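Local coordinates for protein transglutaminase-like enzymes, putative cysteine protease (Cytophaga hutchinsonii, PDB 3ISR) that probably acts as a cysteine protease or related hydrolase, carrying a transglutaminase-like domain behind a bacterial transglutaminase N-terminal domain, at residues Glu47-Thr52 and Arg68-Lys73; Ile55-Phe60 and Phe80-Thr85; Val34-Leu37 and Ser41-Ile44; Tyr201-Ala206 and Ala250-Ala255; Tyr22-Met25 and Thr29-Phe32. All blocks are in the same frame, centred on the assembly; numbering follows the deposited sequence.

Interaction 1. Residues Glu47-Thr52 and Arg68-Lys73; sequences ESLIVT and RFVRLK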
# COMPACT_ATOMS: atom_id res chain seq x y z
N GLU B 47 -38.28 -7.22 21.43
CA GLU B 47 -36.96 -6.62 21.65
C GLU B 47 -36.97 -5.54 22.73
O GLU B 47 -37.98 -4.88 22.95
CB GLU B 47 -36.37 -6.07 20.34
CG GLU B 47 -37.08 -4.83 19.79
CD GLU B 47 -36.45 -4.29 18.51
OE1 GLU B 47 -35.50 -4.90 17.98
OE2 GLU B 47 -36.93 -3.24 18.02
N SER B 48 -35.82 -5.35 23.37
CA SER B 48 -35.63 -4.31 24.38
C SER B 48 -34.23 -3.68 24.30
O SER B 48 -33.23 -4.39 24.17
CB SER B 48 -35.88 -4.90 25.78
OG SER B 48 -35.44 -4.02 26.80
N LEU B 49 -34.17 -2.34 24.36
CA LEU B 49 -32.91 -1.59 24.31
C LEU B 49 -32.77 -0.68 25.53
O LEU B 49 -33.58 0.23 25.73
CB LEU B 49 -32.83 -0.76 23.02
CG LEU B 49 -31.58 0.09 22.80
CD1 LEU B 49 -30.41 -0.81 22.39
CD2 LEU B 49 -31.85 1.14 21.74
N ILE B 50 -31.75 -0.92 26.36
CA ILE B 50 -31.53 -0.16 27.60
C ILE B 50 -30.18 0.54 27.61
O ILE B 50 -29.15 -0.11 27.45
CB ILE B 50 -31.60 -1.08 28.86
CG1 ILE B 50 -32.90 -1.90 28.90
CG2 ILE B 50 -31.40 -0.27 30.15
CD1 ILE B 50 -34.19 -1.08 28.76
N VAL B 51 -30.20 1.85 27.81
CA VAL B 51 -28.97 2.64 27.97
C VAL B 51 -28.78 2.99 29.46
O VAL B 51 -29.71 3.48 30.11
CB VAL B 51 -28.99 3.91 27.07
CG1 VAL B 51 -27.70 4.71 27.23
CG2 VAL B 51 -29.19 3.54 25.58
N THR B 52 -27.59 2.73 30.00
CA THR B 52 -27.27 3.09 31.39
C THR B 52 -26.13 4.10 31.43
O THR B 52 -25.03 3.77 31.02
CB THR B 52 -26.83 1.85 32.20
OG1 THR B 52 -27.87 0.87 32.16
CG2 THR B 52 -26.54 2.23 33.67
N ARG B 68 -30.54 -1.31 10.81
CA ARG B 68 -31.22 -0.44 11.75
C ARG B 68 -30.14 0.18 12.58
O ARG B 68 -29.51 -0.50 13.40
CB ARG B 68 -32.16 -1.25 12.65
CG ARG B 68 -33.28 -1.92 11.89
CD ARG B 68 -34.06 -2.89 12.78
NE ARG B 68 -34.74 -2.19 13.87
CZ ARG B 68 -35.22 -2.77 14.97
NH1 ARG B 68 -35.12 -4.08 15.16
NH2 ARG B 68 -35.84 -2.03 15.89
N PHE B 69 -29.93 1.48 12.39
CA PHE B 69 -28.92 2.19 13.15
C PHE B 69 -29.55 2.91 14.34
O PHE B 69 -30.71 3.29 14.27
CB PHE B 69 -28.23 3.22 12.25
CG PHE B 69 -27.43 2.60 11.12
CD1 PHE B 69 -26.25 1.89 11.39
CD2 PHE B 69 -27.85 2.74 9.80
CE1 PHE B 69 -25.49 1.32 10.36
CE2 PHE B 69 -27.11 2.18 8.74
CZ PHE B 69 -25.91 1.46 9.02
N VAL B 70 -28.80 3.06 15.43
CA VAL B 70 -29.25 3.91 16.53
C VAL B 70 -28.14 4.86 16.90
O VAL B 70 -26.97 4.47 16.93
CB VAL B 70 -29.71 3.11 17.80
CG1 VAL B 70 -30.99 2.31 17.52
CG2 VAL B 70 -28.61 2.20 18.29
N ARG B 71 -28.49 6.10 17.18
CA ARG B 71 -27.46 7.07 17.50
C ARG B 71 -27.76 7.87 18.76
O ARG B 71 -28.93 8.14 19.08
CB ARG B 71 -27.18 8.01 16.32
CG ARG B 71 -28.40 8.70 15.79
CD ARG B 71 -28.03 9.71 14.69
NE ARG B 71 -29.24 10.13 14.00
CZ ARG B 71 -29.27 10.83 12.87
NH1 ARG B 71 -30.43 11.15 12.33
NH2 ARG B 71 -28.13 11.21 12.29
N LEU B 72 -26.69 8.23 19.45
CA LEU B 72 -26.75 9.00 20.68
C LEU B 72 -25.47 9.80 20.81
O LEU B 72 -24.47 9.47 20.16
CB LEU B 72 -26.89 8.07 21.89
CG LEU B 72 -25.83 7.00 22.19
CD1 LEU B 72 -24.58 7.61 22.82
CD2 LEU B 72 -26.44 5.98 23.16
N LYS B 73 -25.50 10.84 21.63
CA LYS B 73 -24.29 11.58 21.94
C LYS B 73 -23.97 11.46 23.43
O LYS B 73 -24.88 11.34 24.25
CB LYS B 73 -24.38 13.04 21.47
CG LYS B 73 -25.53 13.86 22.06
CD LYS B 73 -25.61 15.26 21.44
CE LYS B 73 -26.18 16.26 22.46
NZ LYS B 73 -26.73 17.51 21.85
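E47 and R68 reach toward each other from opposite directions between the two facing sheets of a beta-sandwich and join in an end-on, two-pronged salt bridge. Segment 47-52 lies on one sheet and 68-73 along inner strand 69-74 of the facing one; their end-to-end directions differ by only 18°, and the CA atoms of L49 and V70 are 10.2 Å apart, so the strands meet through side chains. Guanidinium and carboxylate are nearly coplanar, with 27° between their planes. NH2 of R68 makes a nearly straight bond of 2.7 Å to OE2 of E47, which offers its syn lone pair. NH1 of R68 reaches OE1 of E47 at 3.0 Å, more bent and tilted out of the guanidinium plane. With its CG set between the backbone N and the carbonyl carbon (chi1 70°), E47 then extends straight across, whereas R68 bends at its third torsion to present both terminal nitrogens. Second partners fix the pair: Y84 OH bonds to OE1 of E47, while E59 holds NE of R68 and the A36 carbonyl takes NH1. Replacing E47 by an alanine removes the carboxylate, which would probably leave R68 short of one charge partner and less firmly held, and the Y84 hydroxyl short of one bond. Farther along, apolar branches replace charge: CD2 of L49 faces CG1 of V70 at 4.5 Å, and CG2 of V51 lies 4.4 Å from CD2 of L72.

Interaction 2. Residues Ile55-Phe60 and Phe80-Thr85; sequences IEIEEF and FSMSYT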
# COMPACT_ATOMS: atom_id res chain seq x y z
N ILE B 55 -29.65 7.69 28.10
CA ILE B 55 -29.27 8.74 27.15
C ILE B 55 -30.24 8.69 25.99
O ILE B 55 -30.60 7.60 25.53
CB ILE B 55 -27.81 8.58 26.64
CG1 ILE B 55 -26.80 8.81 27.77
CG2 ILE B 55 -27.51 9.55 25.49
CD1 ILE B 55 -25.46 8.15 27.53
N GLU B 56 -30.69 9.87 25.55
CA GLU B 56 -31.58 10.03 24.41
C GLU B 56 -31.00 9.27 23.20
O GLU B 56 -29.82 9.40 22.89
CB GLU B 56 -31.73 11.53 24.09
CG GLU B 56 -32.58 11.88 22.85
CD GLU B 56 -32.73 13.40 22.65
OE1 GLU B 56 -33.13 14.10 23.60
OE2 GLU B 56 -32.46 13.89 21.53
N ILE B 57 -31.84 8.49 22.54
CA ILE B 57 -31.38 7.63 21.45
C ILE B 57 -32.38 7.63 20.30
O ILE B 57 -33.58 7.66 20.53
CB ILE B 57 -31.03 6.20 21.99
CG1 ILE B 57 -30.40 5.33 20.89
CG2 ILE B 57 -32.24 5.52 22.63
CD1 ILE B 57 -29.43 4.30 21.44
N GLU B 58 -31.89 7.64 19.05
CA GLU B 58 -32.75 7.66 17.87
C GLU B 58 -32.36 6.54 16.90
O GLU B 58 -31.17 6.34 16.63
CB GLU B 58 -32.65 9.02 17.15
CG GLU B 58 -33.63 9.18 15.96
CD GLU B 58 -33.16 10.17 14.88
OE1 GLU B 58 -32.11 10.83 15.04
OE2 GLU B 58 -33.85 10.29 13.85
N GLU B 59 -33.37 5.82 16.41
CA GLU B 59 -33.16 4.80 15.37
C GLU B 59 -33.39 5.40 13.99
O GLU B 59 -34.33 6.15 13.79
CB GLU B 59 -34.10 3.60 15.56
CG GLU B 59 -33.87 2.50 14.48
CD GLU B 59 -34.86 1.34 14.55
OE1 GLU B 59 -35.36 1.04 15.66
OE2 GLU B 59 -35.10 0.69 13.49
N PHE B 60 -32.52 5.06 13.04
CA PHE B 60 -32.70 5.46 11.63
C PHE B 60 -32.16 4.38 10.70
O PHE B 60 -31.44 3.47 11.13
CB PHE B 60 -32.03 6.81 11.35
CG PHE B 60 -30.51 6.76 11.32
CD1 PHE B 60 -29.77 6.85 12.50
CD2 PHE B 60 -29.83 6.63 10.11
CE1 PHE B 60 -28.38 6.81 12.48
CE2 PHE B 60 -28.44 6.58 10.07
CZ PHE B 60 -27.71 6.67 11.26
N PHE B 80 -20.93 4.99 29.74
CA PHE B 80 -22.31 4.51 29.59
C PHE B 80 -22.30 3.06 29.11
O PHE B 80 -21.30 2.61 28.56
CB PHE B 80 -23.13 5.39 28.64
CG PHE B 80 -22.75 5.22 27.18
CD1 PHE B 80 -23.47 4.35 26.36
CD2 PHE B 80 -21.69 5.94 26.63
CE1 PHE B 80 -23.14 4.19 25.01
CE2 PHE B 80 -21.33 5.77 25.28
CZ PHE B 80 -22.07 4.89 24.47
N SER B 81 -23.40 2.35 29.35
CA SER B 81 -23.59 0.99 28.85
C SER B 81 -24.87 0.92 28.04
O SER B 81 -25.83 1.65 28.31
CB SER B 81 -23.69 -0.01 30.00
OG SER B 81 -22.50 -0.00 30.75
N MSE B 82 -24.88 0.06 27.03
CA MSE B 82 -26.05 -0.15 26.21
C MSE B 82 -26.30 -1.64 26.15
O MSE B 82 -25.38 -2.41 25.87
CB MSE B 82 -25.83 0.39 24.80
CG MSE B 82 -27.06 0.26 23.93
SE MSE B 82 -26.73 0.97 22.15
CE MSE B 82 -25.39 -0.37 21.57
N SER B 83 -27.54 -2.05 26.40
CA SER B 83 -27.90 -3.46 26.41
C SER B 83 -29.04 -3.70 25.43
O SER B 83 -30.04 -2.98 25.47
CB SER B 83 -28.33 -3.86 27.82
OG SER B 83 -28.85 -5.17 27.83
N TYR B 84 -28.90 -4.70 24.56
CA TYR B 84 -29.92 -5.07 23.58
C TYR B 84 -30.28 -6.54 23.75
O TYR B 84 -29.39 -7.40 23.79
CB TYR B 84 -29.45 -4.80 22.13
CG TYR B 84 -30.44 -5.25 21.07
CD1 TYR B 84 -31.61 -4.54 20.83
CD2 TYR B 84 -30.21 -6.41 20.31
CE1 TYR B 84 -32.53 -4.95 19.86
CE2 TYR B 84 -31.13 -6.83 19.35
CZ TYR B 84 -32.28 -6.10 19.13
OH TYR B 84 -33.19 -6.48 18.17
N THR B 85 -31.59 -6.82 23.82
CA THR B 85 -32.08 -8.19 23.95
C THR B 85 -33.28 -8.39 23.03
O THR B 85 -34.13 -7.51 22.91
CB THR B 85 -32.48 -8.47 25.43
OG1 THR B 85 -31.36 -8.20 26.28
CG2 THR B 85 -32.91 -9.91 25.63
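In I55, CG1 stands beside the backbone N (chi1 -67°) and the second torsion is extended, which carries CD1 out to F80, whose own CG sits between its backbone N and carbonyl carbon (chi1 73°). The two side chains cross at about a right angle. CD1 of I55 comes 3.8 Å from CB of F80 and 4.0 Å from CG of F80, so the methyl touches the root of the aromatic side chain, approaching the ring obliquely. Two residues on, the pattern repeats with a different partner: CD1 of I57 lies 4.3 Å from SE of M82, a selenomethionine whose chain runs extended until it bends at its third torsion. Both touches are purely apolar. I55 and I57, in the extended stretch ahead of strand 58-60, turn toward strand 78-96, while E56 and E58 head elsewhere, E58 to a salt bridge with R71. F80 is further packed by the rings of F30 and Y22, and I57 also rests on L49, V70 and L72. Segment 80-85 lies on the long strand 78-96, and 55-60 leads into the short edge strand 58-60 of the opposing sheet. Aliphatic and aromatic side chains meeting between two such layers are typical of a beta-sandwich interior, here toward its margin.

Interaction 3. Residues Val34-Leu37 and Ser41-Ile44; sequences VHAL and SQHI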
# COMPACT_ATOMS: atom_id res chain seq x y z
N VAL B 34 -26.77 -2.75 16.23
CA VAL B 34 -26.92 -3.95 17.07
C VAL B 34 -28.29 -4.64 16.97
O VAL B 34 -28.40 -5.82 17.30
CB VAL B 34 -26.55 -3.69 18.58
CG1 VAL B 34 -25.13 -3.13 18.71
CG2 VAL B 34 -27.56 -2.77 19.25
N HIS B 35 -29.31 -3.91 16.53
CA HIS B 35 -30.67 -4.44 16.35
C HIS B 35 -30.76 -5.52 15.27
O HIS B 35 -30.13 -5.40 14.21
CB HIS B 35 -31.60 -3.32 15.93
CG HIS B 35 -31.99 -2.42 17.05
ND1 HIS B 35 -31.13 -1.48 17.57
CD2 HIS B 35 -33.14 -2.31 17.75
CE1 HIS B 35 -31.73 -0.83 18.56
NE2 HIS B 35 -32.95 -1.32 18.69
N ALA B 36 -31.58 -6.54 15.52
CA ALA B 36 -31.88 -7.52 14.48
C ALA B 36 -32.69 -6.83 13.39
O ALA B 36 -33.46 -5.91 13.68
CB ALA B 36 -32.65 -8.71 15.05
N LEU B 37 -32.48 -7.24 12.14
CA LEU B 37 -33.22 -6.65 11.04
C LEU B 37 -34.62 -7.27 10.98
O LEU B 37 -34.80 -8.42 11.38
CB LEU B 37 -32.49 -6.91 9.71
CG LEU B 37 -32.83 -6.01 8.52
CD1 LEU B 37 -32.49 -4.53 8.76
CD2 LEU B 37 -32.13 -6.50 7.25
N SER B 41 -38.61 -12.49 5.96
CA SER B 41 -38.30 -13.83 6.46
C SER B 41 -37.79 -13.89 7.90
O SER B 41 -37.72 -14.98 8.49
CB SER B 41 -37.29 -14.50 5.55
OG SER B 41 -36.08 -13.77 5.54
N GLN B 42 -37.46 -12.73 8.45
CA GLN B 42 -36.96 -12.61 9.82
C GLN B 42 -37.84 -11.66 10.60
O GLN B 42 -37.96 -10.48 10.23
CB GLN B 42 -35.50 -12.11 9.83
CG GLN B 42 -34.93 -11.92 11.25
CD GLN B 42 -33.43 -11.69 11.25
OE1 GLN B 42 -32.64 -12.59 10.93
NE2 GLN B 42 -33.02 -10.49 11.64
N HIS B 43 -38.42 -12.15 11.69
CA HIS B 43 -39.38 -11.38 12.47
C HIS B 43 -38.92 -11.25 13.92
O HIS B 43 -38.45 -12.22 14.53
CB HIS B 43 -40.79 -12.03 12.42
CG HIS B 43 -41.20 -12.44 11.04
ND1 HIS B 43 -41.92 -11.61 10.20
CD2 HIS B 43 -40.96 -13.57 10.33
CE1 HIS B 43 -42.12 -12.22 9.05
NE2 HIS B 43 -41.54 -13.41 9.10
N ILE B 44 -39.06 -10.05 14.44
CA ILE B 44 -38.76 -9.80 15.83
C ILE B 44 -40.07 -9.93 16.60
O ILE B 44 -41.02 -9.15 16.41
CB ILE B 44 -38.11 -8.42 16.01
CG1 ILE B 44 -36.81 -8.34 15.18
CG2 ILE B 44 -37.83 -8.16 17.48
CD1 ILE B 44 -36.35 -6.95 14.91
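NE2 of Q42 is gripped by two backbone carbonyls, that of L37 at 2.7 Å from NE2 to O and that of K242, on strand 240-246 of the neighbouring transglutaminase-like part of the chain. The contact closes the connection by which the chain passes from strand 28-32, in one sheet of the beta-sandwich, to strand 43-52 in the other. The bond to L37 is bent: the N-H...O angle is 149°, the donor stands 18° off the carbonyl plane, and the oxygen is itself tilted from the amide plane. Q42 arrives with CG beside its carbonyl carbon (chi1 178°) and the chain extended, so that CG and CD also pass close to the L37 oxygen and NE2 comes 3.9 Å from CB of A36. OE1 of Q42 is hydrogen-bonded elsewhere in the structure, so both ends of this buried amide are satisfied and its flip is probably fixed. A leucine in its place would bring no N-H, and the carbonyls of L37 and K242 would probably each lose a partner within a buried region. The same methyl of A36 also has an apolar neighbour: CD1 of I44 packs 4.1 Å from CB of A36. Closer still, CD1 of I44 lies 3.3 Å from O of A36.

Interaction 4. Residues Tyr201-Ala206 and Ala250-Ala255; sequences YFTGYA and ADAAVA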
# COMPACT_ATOMS: atom_id res chain seq x y z
N TYR B 201 -21.75 -7.83 2.13
CA TYR B 201 -21.33 -8.09 3.49
C TYR B 201 -22.55 -8.39 4.37
O TYR B 201 -23.59 -7.73 4.25
CB TYR B 201 -20.63 -6.82 3.95
CG TYR B 201 -19.91 -6.86 5.27
CD1 TYR B 201 -18.68 -7.50 5.40
CD2 TYR B 201 -20.43 -6.16 6.37
CE1 TYR B 201 -17.98 -7.48 6.61
CE2 TYR B 201 -19.74 -6.15 7.59
CZ TYR B 201 -18.52 -6.82 7.69
OH TYR B 201 -17.81 -6.82 8.86
N PHE B 202 -22.41 -9.37 5.27
CA PHE B 202 -23.50 -9.81 6.16
C PHE B 202 -22.97 -9.78 7.60
O PHE B 202 -21.92 -10.35 7.88
CB PHE B 202 -23.92 -11.23 5.74
CG PHE B 202 -24.99 -11.87 6.64
CD1 PHE B 202 -26.28 -12.06 6.19
CD2 PHE B 202 -24.67 -12.32 7.92
CE1 PHE B 202 -27.27 -12.67 7.00
CE2 PHE B 202 -25.64 -12.93 8.75
CZ PHE B 202 -26.94 -13.11 8.27
N THR B 203 -23.68 -9.12 8.50
CA THR B 203 -23.36 -9.20 9.93
C THR B 203 -24.51 -9.82 10.69
O THR B 203 -25.66 -9.63 10.31
CB THR B 203 -23.03 -7.84 10.54
OG1 THR B 203 -24.14 -6.94 10.37
CG2 THR B 203 -21.80 -7.24 9.85
N GLY B 204 -24.21 -10.53 11.77
CA GLY B 204 -25.28 -11.11 12.54
C GLY B 204 -24.88 -11.62 13.90
O GLY B 204 -23.69 -11.62 14.27
N TYR B 205 -25.89 -12.02 14.66
CA TYR B 205 -25.69 -12.87 15.84
C TYR B 205 -25.53 -14.32 15.36
O TYR B 205 -26.14 -14.70 14.37
CB TYR B 205 -26.90 -12.75 16.76
CG TYR B 205 -27.05 -11.37 17.37
CD1 TYR B 205 -26.48 -11.08 18.60
CD2 TYR B 205 -27.74 -10.37 16.71
CE1 TYR B 205 -26.60 -9.81 19.16
CE2 TYR B 205 -27.87 -9.09 17.27
CZ TYR B 205 -27.29 -8.82 18.49
OH TYR B 205 -27.41 -7.56 19.05
N ALA B 206 -24.71 -15.12 16.04
CA ALA B 206 -24.41 -16.46 15.53
C ALA B 206 -24.51 -17.52 16.62
O ALA B 206 -23.68 -17.56 17.53
CB ALA B 206 -23.02 -16.49 14.91
N ALA B 250 -18.00 -0.66 6.00
CA ALA B 250 -18.27 0.78 6.09
C ALA B 250 -19.77 1.02 6.23
O ALA B 250 -20.20 2.06 6.78
CB ALA B 250 -17.73 1.51 4.83
N ASP B 251 -20.57 0.09 5.72
CA ASP B 251 -22.04 0.22 5.78
C ASP B 251 -22.66 -0.57 6.93
O ASP B 251 -23.89 -0.64 7.04
CB ASP B 251 -22.67 -0.34 4.51
CG ASP B 251 -22.34 0.46 3.27
OD1 ASP B 251 -22.12 1.69 3.36
OD2 ASP B 251 -22.37 -0.17 2.20
N ALA B 252 -21.83 -1.20 7.76
CA ALA B 252 -22.37 -2.08 8.81
C ALA B 252 -21.45 -2.21 10.00
O ALA B 252 -21.26 -3.32 10.53
CB ALA B 252 -22.67 -3.47 8.23
N ALA B 253 -20.87 -1.10 10.45
CA ALA B 253 -20.00 -1.14 11.63
C ALA B 253 -20.81 -1.40 12.88
O ALA B 253 -21.95 -0.94 12.98
CB ALA B 253 -19.25 0.17 11.79
N VAL B 254 -20.22 -2.10 13.85
CA VAL B 254 -20.89 -2.31 15.14
C VAL B 254 -21.10 -0.95 15.78
O VAL B 254 -22.19 -0.62 16.23
CB VAL B 254 -20.07 -3.23 16.07
CG1 VAL B 254 -20.72 -3.30 17.47
CG2 VAL B 254 -19.99 -4.61 15.46
N ALA B 255 -20.04 -0.15 15.76
CA ALA B 255 -20.06 1.16 16.37
C ALA B 255 -19.22 2.13 15.54
O ALA B 255 -18.02 1.90 15.35
CB ALA B 255 -19.53 1.09 17.81
O HOH W 1 -18.95 -4.88 10.77
O HOH W 2 -23.46 -4.59 11.64
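A252 gives up more surface to this contact than any other residue, and its methyl and its carbonyl do two different jobs. The methyl points at strand 199-206 and meets the edge of the Y201 ring close to the ring plane: CB of A252 lies 4.0 Å from CD2 of Y201 and equally far from CE2 of Y201. Because Y201 carries its CG beside the carbonyl carbon (chi1 -172°), the ring is directed so that its edge meets the loop, and elsewhere it packs on R182, A185, H186 and I189 of helix 181-194. T203, two residues along on the same side of the strand, adds CG2, which lies 4.2 Å from CB of A252.

The polar half of the contact runs through water. The carbonyl oxygen of A252 accepts hydrogen bonds from two waters. Water 1, at the edge of the Y201 ring and near its plane, is 3.0 Å from OH of Y201; water 2 is 2.8 Å from OG1 of T203. Both waters are 2.8 Å from O of A252. The loop then runs on to strand 255-258, an outermost strand, within this chain, of one sandwich sheet, and D251 beside A252 forms a salt bridge with R247 of the second subunit.

A small alanine on an aromatic edge, with two hydroxyls reaching one carbonyl through solvent, implies a join whose direct touches are van der Waals and whose polar groups are linked by bridging waters between the transglutaminase-like sheet and the loop leading back to the sandwich.

Interaction 5. Residues Tyr22-Met25 and Thr29-Phe32; sequences YQVM and TFIF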
# COMPACT_ATOMS: atom_id res chain seq x y z
N TYR B 22 -18.81 1.90 27.24
CA TYR B 22 -17.78 2.82 26.75
C TYR B 22 -17.29 3.81 27.79
O TYR B 22 -18.07 4.29 28.61
CB TYR B 22 -18.33 3.63 25.57
CG TYR B 22 -18.48 2.81 24.33
CD1 TYR B 22 -17.41 2.67 23.45
CD2 TYR B 22 -19.67 2.16 24.05
CE1 TYR B 22 -17.53 1.91 22.31
CE2 TYR B 22 -19.80 1.40 22.91
CZ TYR B 22 -18.72 1.28 22.04
OH TYR B 22 -18.84 0.53 20.90
N GLN B 23 -16.00 4.11 27.75
CA GLN B 23 -15.44 5.27 28.43
C GLN B 23 -15.34 6.36 27.37
O GLN B 23 -14.75 6.14 26.31
CB GLN B 23 -14.07 4.96 29.03
N VAL B 24 -15.90 7.53 27.66
CA VAL B 24 -15.94 8.63 26.71
C VAL B 24 -14.91 9.69 27.14
O VAL B 24 -14.98 10.20 28.26
CB VAL B 24 -17.37 9.22 26.62
CG1 VAL B 24 -17.47 10.34 25.60
CG2 VAL B 24 -18.39 8.11 26.28
N MSE B 25 -13.95 9.97 26.26
CA MSE B 25 -12.83 10.89 26.55
C MSE B 25 -13.15 12.34 26.21
O MSE B 25 -12.75 13.26 26.93
CB MSE B 25 -11.56 10.47 25.79
CG MSE B 25 -11.03 9.10 26.14
SE MSE B 25 -10.63 8.93 28.05
CE MSE B 25 -9.23 10.30 28.25
N THR B 29 -20.25 11.34 19.42
CA THR B 29 -21.48 10.77 18.86
C THR B 29 -21.22 9.34 18.42
O THR B 29 -20.18 9.05 17.81
CB THR B 29 -22.01 11.63 17.69
OG1 THR B 29 -22.43 12.89 18.20
CG2 THR B 29 -23.20 10.96 16.99
N PHE B 30 -22.16 8.45 18.74
CA PHE B 30 -22.08 7.04 18.38
C PHE B 30 -23.19 6.71 17.41
O PHE B 30 -24.32 7.19 17.56
CB PHE B 30 -22.28 6.15 19.62
CG PHE B 30 -21.19 6.28 20.63
CD1 PHE B 30 -20.19 5.32 20.72
CD2 PHE B 30 -21.16 7.37 21.50
CE1 PHE B 30 -19.18 5.44 21.67
CE2 PHE B 30 -20.16 7.49 22.45
CZ PHE B 30 -19.16 6.53 22.52
N ILE B 31 -22.88 5.90 16.42
CA ILE B 31 -23.91 5.29 15.61
C ILE B 31 -23.67 3.81 15.74
O ILE B 31 -22.61 3.30 15.32
CB ILE B 31 -23.83 5.66 14.12
CG1 ILE B 31 -23.86 7.19 13.96
CG2 ILE B 31 -25.00 5.01 13.35
CD1 ILE B 31 -23.69 7.64 12.49
N PHE B 32 -24.64 3.12 16.32
CA PHE B 32 -24.52 1.71 16.58
C PHE B 32 -25.34 0.88 15.60
O PHE B 32 -26.35 1.34 15.07
CB PHE B 32 -25.01 1.39 18.00
CG PHE B 32 -24.13 1.93 19.08
CD1 PHE B 32 -22.85 1.44 19.26
CD2 PHE B 32 -24.61 2.90 19.95
CE1 PHE B 32 -22.04 1.92 20.28
CE2 PHE B 32 -23.81 3.39 20.98
CZ PHE B 32 -22.52 2.90 21.14
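One face of the Y22 ring receives the edge of F30, whose CE1 stands 3.7 Å above the plane and over the ring centre. This is an edge-to-face pair, with centroids 4.9 Å apart and planes at 55°. F32 reaches Y22 differently: CE1 of F32 lies 3.5 Å from both CE2 and OH of Y22, and the two rings meet obliquely, with 40° between their planes. Relative to the F32 ring, the phenol lies at the edge, near the plane. The edge of F30 is in turn met by V24, CG2 of V24 to CZ of F30 at 4.2 Å. The two strands form a beta-arch: 12-24 and 28-32 follow each other through a short turn yet lie in facing sheets of the sandwich, with segment axes 11.0 Å apart and running at 156°. They therefore meet through alternate side chains, Y22 and V24 on one strand, F30 and F32 on the other. All three aromatic residues take the same first torsion, CG beside the backbone N, and form a buried cluster. Toward strand 255-258, A255 packs on both Y22 and F32.

How the interactions relate
From the N terminus, interaction 5 comes first and closes a three-residue turn between strands 12-24 and 28-32. Interaction 3 follows in series, closing the passage from the four-stranded sheet, which holds 28-32, to strand 43-52. Interactions 1 and 2 then cross: 47-52, 55-60, 68-73 and 80-85 alternate along the chain, their centres about 2 Å apart, and each spans the two facing sheets while backbone bonds join 50-52 to 81-83. F80 and V70 link these to interaction 5, and R68 also reaches interaction 3. Interaction 4, last, closes a long loop in the transglutaminase-like part; V34 bonds to Y205, and residue 255 reaches interaction 5, tying that part to the sandwich.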